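Local coordinates for Ent-copalyl diphosphate synthase (Streptomyces platensis, PDB 5BP8), which belongs to the bacterial, largely alpha-helical terpene synthase family and is related in sequence to the squalene-hopene cyclases, at residues S163-P166 with D167-G170; G170-L173 with A174-E178. One frame throughout, in Å; residues are numbered along the deposited sequence.

Contacts 1 and 2 follow each other along one run of chain and share Gly170, the point where the loop ends and helix 171-179 begins. Contact 1 (163-170) is a turn that brings the chain from the loop after helix 127-144 up to the helix; contact 2 (170-178) is the first two turns of that helix. Their centres lie about 13 Å apart, on the same side of the chain's centre; both are surface contacts, centred about 23 Å and 25 Å from the centre of the chain. Each rests on helix 127-144: contact 1 through Asp167 and Leu168, contact 2 through Leu172, Leu173, Val176 and Arg177.

Contact 1: residues S163-P166 with D167-G170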
loop_
_atom_site.group_PDB
_atom_site.type_symbol
_atom_site.label_atom_id
_atom_site.label_comp_id
_atom_site.label_asym_id
_atom_site.label_seq_id
_atom_site.Cartn_x
_atom_site.Cartn_y
_atom_site.Cartn_z
ATOM N N SER A 163 6.134 12.622 22.334
ATOM C CA SER A 163 7.069 12.310 21.293
ATOM C C SER A 163 7.737 13.588 20.800
ATOM O O SER A 163 7.066 14.599 20.605
ATOM C CB SER A 163 6.356 11.657 20.114
ATOM O OG SER A 163 7.248 11.492 19.007
ATOM N N PRO A 164 9.045 13.526 20.559
ATOM C CA PRO A 164 9.790 14.634 19.943
ATOM C C PRO A 164 9.595 14.774 18.435
ATOM O O PRO A 164 10.035 15.777 17.848
ATOM C CB PRO A 164 11.237 14.295 20.270
ATOM C CG PRO A 164 11.258 12.806 20.309
ATOM C CD PRO A 164 9.929 12.403 20.908
ATOM N N ALA A 165 8.937 13.798 17.806
ATOM C CA ALA A 165 8.864 13.776 16.344
ATOM C C ALA A 165 7.943 14.863 15.822
ATOM O O ALA A 165 6.815 14.999 16.284
ATOM C CB ALA A 165 8.411 12.420 15.853
ATOM N N PRO A 166 8.430 15.655 14.855
ATOM C CA PRO A 166 7.608 16.702 14.262
ATOM C C PRO A 166 6.273 16.191 13.742
ATOM O O PRO A 166 5.247 16.862 13.925
ATOM C CB PRO A 166 8.477 17.201 13.093
ATOM C CG PRO A 166 9.874 16.984 13.566
ATOM C CD PRO A 166 9.821 15.710 14.372
ATOM N N ASP A 167 6.262 14.993 13.149
ATOM C CA ASP A 167 5.005 14.428 12.612
ATOM C C ASP A 167 3.982 14.116 13.716
ATOM O O ASP A 167 2.775 13.997 13.449
ATOM C CB ASP A 167 5.266 13.138 11.811
ATOM C CG ASP A 167 5.802 13.396 10.404
ATOM O OD1 ASP A 167 5.706 14.537 9.901
ATOM O OD2 ASP A 167 6.336 12.443 9.814
ATOM N N LEU A 168 4.435 13.982 14.955
ATOM C CA LEU A 168 3.492 13.738 16.018
ATOM C C LEU A 168 3.040 15.026 16.727
ATOM O O LEU A 168 2.284 14.963 17.670
ATOM C CB LEU A 168 4.048 12.706 17.006
ATOM C CG LEU A 168 3.728 11.276 16.560
ATOM C CD1 LEU A 168 4.455 10.920 15.272
ATOM C CD2 LEU A 168 4.041 10.285 17.670
ATOM N N ASP A 169 3.488 16.175 16.236
ATOM C CA ASP A 169 3.192 17.463 16.859
ATOM C C ASP A 169 1.683 17.797 17.020
ATOM O O ASP A 169 1.271 18.336 18.051
ATOM C CB ASP A 169 3.912 18.571 16.074
ATOM C CG ASP A 169 3.479 19.924 16.482
ATOM O OD1 ASP A 169 2.660 20.501 15.759
ATOM O OD2 ASP A 169 3.911 20.389 17.553
ATOM N N GLY A 170 0.854 17.527 16.032
ATOM C CA GLY A 170 -0.608 17.759 16.273
ATOM C C GLY A 170 -1.169 19.123 15.834
ATOM O O GLY A 170 -2.384 19.297 15.743
#
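Two backbone hydrogen bonds, each spanning three residues, fold Ala165-Asp169 into a tight turn. Leu168 N donates to Ala165 O at 2.9 Å, and one residue further on Asp169 N donates to Pro166 O at 3.0 Å. The first bond is noticeably bent, with an N-H...O angle of 144°.

Side-chain bonds shape the chain on either side of this turn. Ahead of it, Ser163 OG lies anti to its own backbone N (chi1 173°), which swings it forward to accept from Ala165 N at 3.1 Å. The same hydroxyl is hydrogen-bonded to Leu117 O, and so fastens this piece of loop to another one. After the turn, Asp169 sends its carboxylate away from the segment 163-166, and OD1 accepts from Ala171 N in the opening turn of the next helix. Its CB stays behind, 3.1 Å from Pro166 O.

The apolar contacts gather on Leu168, the buried residue here. Its CD2 methyl packs against Ser163 CB at 3.6 Å and lies almost as close to OG, while the other branch, CD1, faces Ala165 CB more loosely at 4.3 Å. Beyond the turn, Leu168 settles on Leu117 and on Ala131 of helix 127-144.

The arrangement is an ST turn at Ser163 running into a short 3-10 turn through Pro166-Leu168, which delivers the chain to the N-cap of helix 171-179.

Contact 2: residues G170-L173 with A174-E178; sequences GALL and AGVRE
Four successive i to i+4 hydrogen bonds tie Gly170-Leu173 to Ala174-Arg177, from Ala174 N to Gly170 O at 3.0 Å through to Arg177 N to Leu173 O at 2.8 Å. Of the side chains, Leu173 and Arg177, one turn apart, meet most extensively. With its CG anti to the backbone N (chi1 174°), Leu173 reaches along the helix toward Arg177 and lays its CD2 methyl over the centre of one face of the guanidinium, 3.6 Å above the plane. The other methyl, CD1, touches Arg177 NE at 3.7 Å. Arg177, extended from CG to NE, passes its CG 3.3 Å from Leu173 O before the flat group turns against the leucine. NE is hydrogen-bonded to Val196 O and NH2 more weakly to Ala195 O, so the charged end is held by carbonyls from elsewhere in the chain while Leu173 packs on its face. This is the opening of an alpha-helix, with Gly170, at a positive phi of 94°, as N-cap. A second i to i+4 pair, Leu172 and Val176, is looser: Leu172 CD1 comes within 4.2 Å of Val176 CG2, and the two side chains cross at a slant. That same CG2 also lies 3.4 Å from Leu172 O. Both residues touch Phe129, while Leu173 and Arg177 touch Ser133, one turn further along helix 127-144.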
loop_
_atom_site.group_PDB
_atom_site.type_symbol
_atom_site.label_atom_id
_atom_site.label_comp_id
_atom_site.label_asym_id
_atom_site.label_seq_id
_atom_site.Cartn_x
_atom_site.Cartn_y
_atom_site.Cartn_z
ATOM N N GLY A 170 0.854 17.527 16.032
ATOM C CA GLY A 170 -0.608 17.759 16.273
ATOM C C GLY A 170 -1.169 19.123 15.834
ATOM O O GLY A 170 -2.384 19.297 15.743
ATOM N N ALA A 171 -0.296 20.065 15.509
ATOM C CA ALA A 171 -0.735 21.383 15.050
ATOM C C ALA A 171 -1.489 21.302 13.722
ATOM O O ALA A 171 -2.555 21.916 13.577
ATOM C CB ALA A 171 0.459 22.329 14.933
ATOM N N LEU A 172 -0.958 20.547 12.759
ATOM C CA LEU A 172 -1.650 20.389 11.471
ATOM C C LEU A 172 -3.007 19.689 11.635
ATOM O O LEU A 172 -4.001 20.083 11.025
ATOM C CB LEU A 172 -0.783 19.676 10.471
ATOM C CG LEU A 172 -1.361 19.432 9.085
ATOM C CD1 LEU A 172 -1.774 20.736 8.424
ATOM C CD2 LEU A 172 -0.350 18.708 8.228
ATOM N N LEU A 173 -3.054 18.653 12.452
ATOM C CA LEU A 173 -4.318 17.970 12.739
ATOM C C LEU A 173 -5.351 18.945 13.315
ATOM O O LEU A 173 -6.517 18.949 12.898
ATOM C CB LEU A 173 -4.079 16.778 13.693
ATOM C CG LEU A 173 -5.313 16.037 14.218
ATOM C CD1 LEU A 173 -6.119 15.468 13.072
ATOM C CD2 LEU A 173 -4.878 14.925 15.188
ATOM N N ALA A 174 -4.921 19.781 14.256
ATOM C CA ALA A 174 -5.804 20.751 14.877
ATOM C C ALA A 174 -6.357 21.721 13.817
ATOM O O ALA A 174 -7.540 22.060 13.826
ATOM C CB ALA A 174 -5.070 21.503 15.980
ATOM N N GLY A 175 -5.495 22.137 12.893
ATOM C CA GLY A 175 -5.882 23.040 11.832
ATOM C C GLY A 175 -6.896 22.425 10.897
ATOM O O GLY A 175 -7.864 23.070 10.519
ATOM N N VAL A 176 -6.684 21.164 10.530
ATOM C CA VAL A 176 -7.579 20.493 9.626
ATOM C C VAL A 176 -8.901 20.219 10.311
ATOM O O VAL A 176 -9.952 20.363 9.683
ATOM C CB VAL A 176 -6.957 19.230 9.033
ATOM C CG1 VAL A 176 -7.991 18.427 8.259
ATOM C CG2 VAL A 176 -5.784 19.617 8.148
ATOM N N ARG A 177 -8.865 19.891 11.604
ATOM C CA ARG A 177 -10.109 19.766 12.350
ATOM C C ARG A 177 -10.901 21.089 12.370
ATOM O O ARG A 177 -12.109 21.093 12.151
ATOM C CB ARG A 177 -9.832 19.288 13.771
ATOM C CG ARG A 177 -9.487 17.815 13.819
ATOM C CD ARG A 177 -9.031 17.402 15.200
ATOM N NE ARG A 177 -8.980 15.945 15.333
ATOM C CZ ARG A 177 -8.401 15.292 16.337
ATOM N NH1 ARG A 177 -7.777 15.968 17.308
ATOM N NH2 ARG A 177 -8.430 13.956 16.370
ATOM N N GLU A 178 -10.234 22.201 12.612
ATOM C CA GLU A 178 -10.944 23.458 12.621
ATOM C C GLU A 178 -11.451 23.791 11.209
ATOM O O GLU A 178 -12.605 24.187 11.043
ATOM C CB GLU A 178 -10.093 24.594 13.187
ATOM C CG GLU A 178 -10.922 25.872 13.265
ATOM C CD GLU A 178 -10.201 27.048 13.887
ATOM O OE1 GLU A 178 -9.005 26.914 14.254
ATOM O OE2 GLU A 178 -10.862 28.115 13.993
#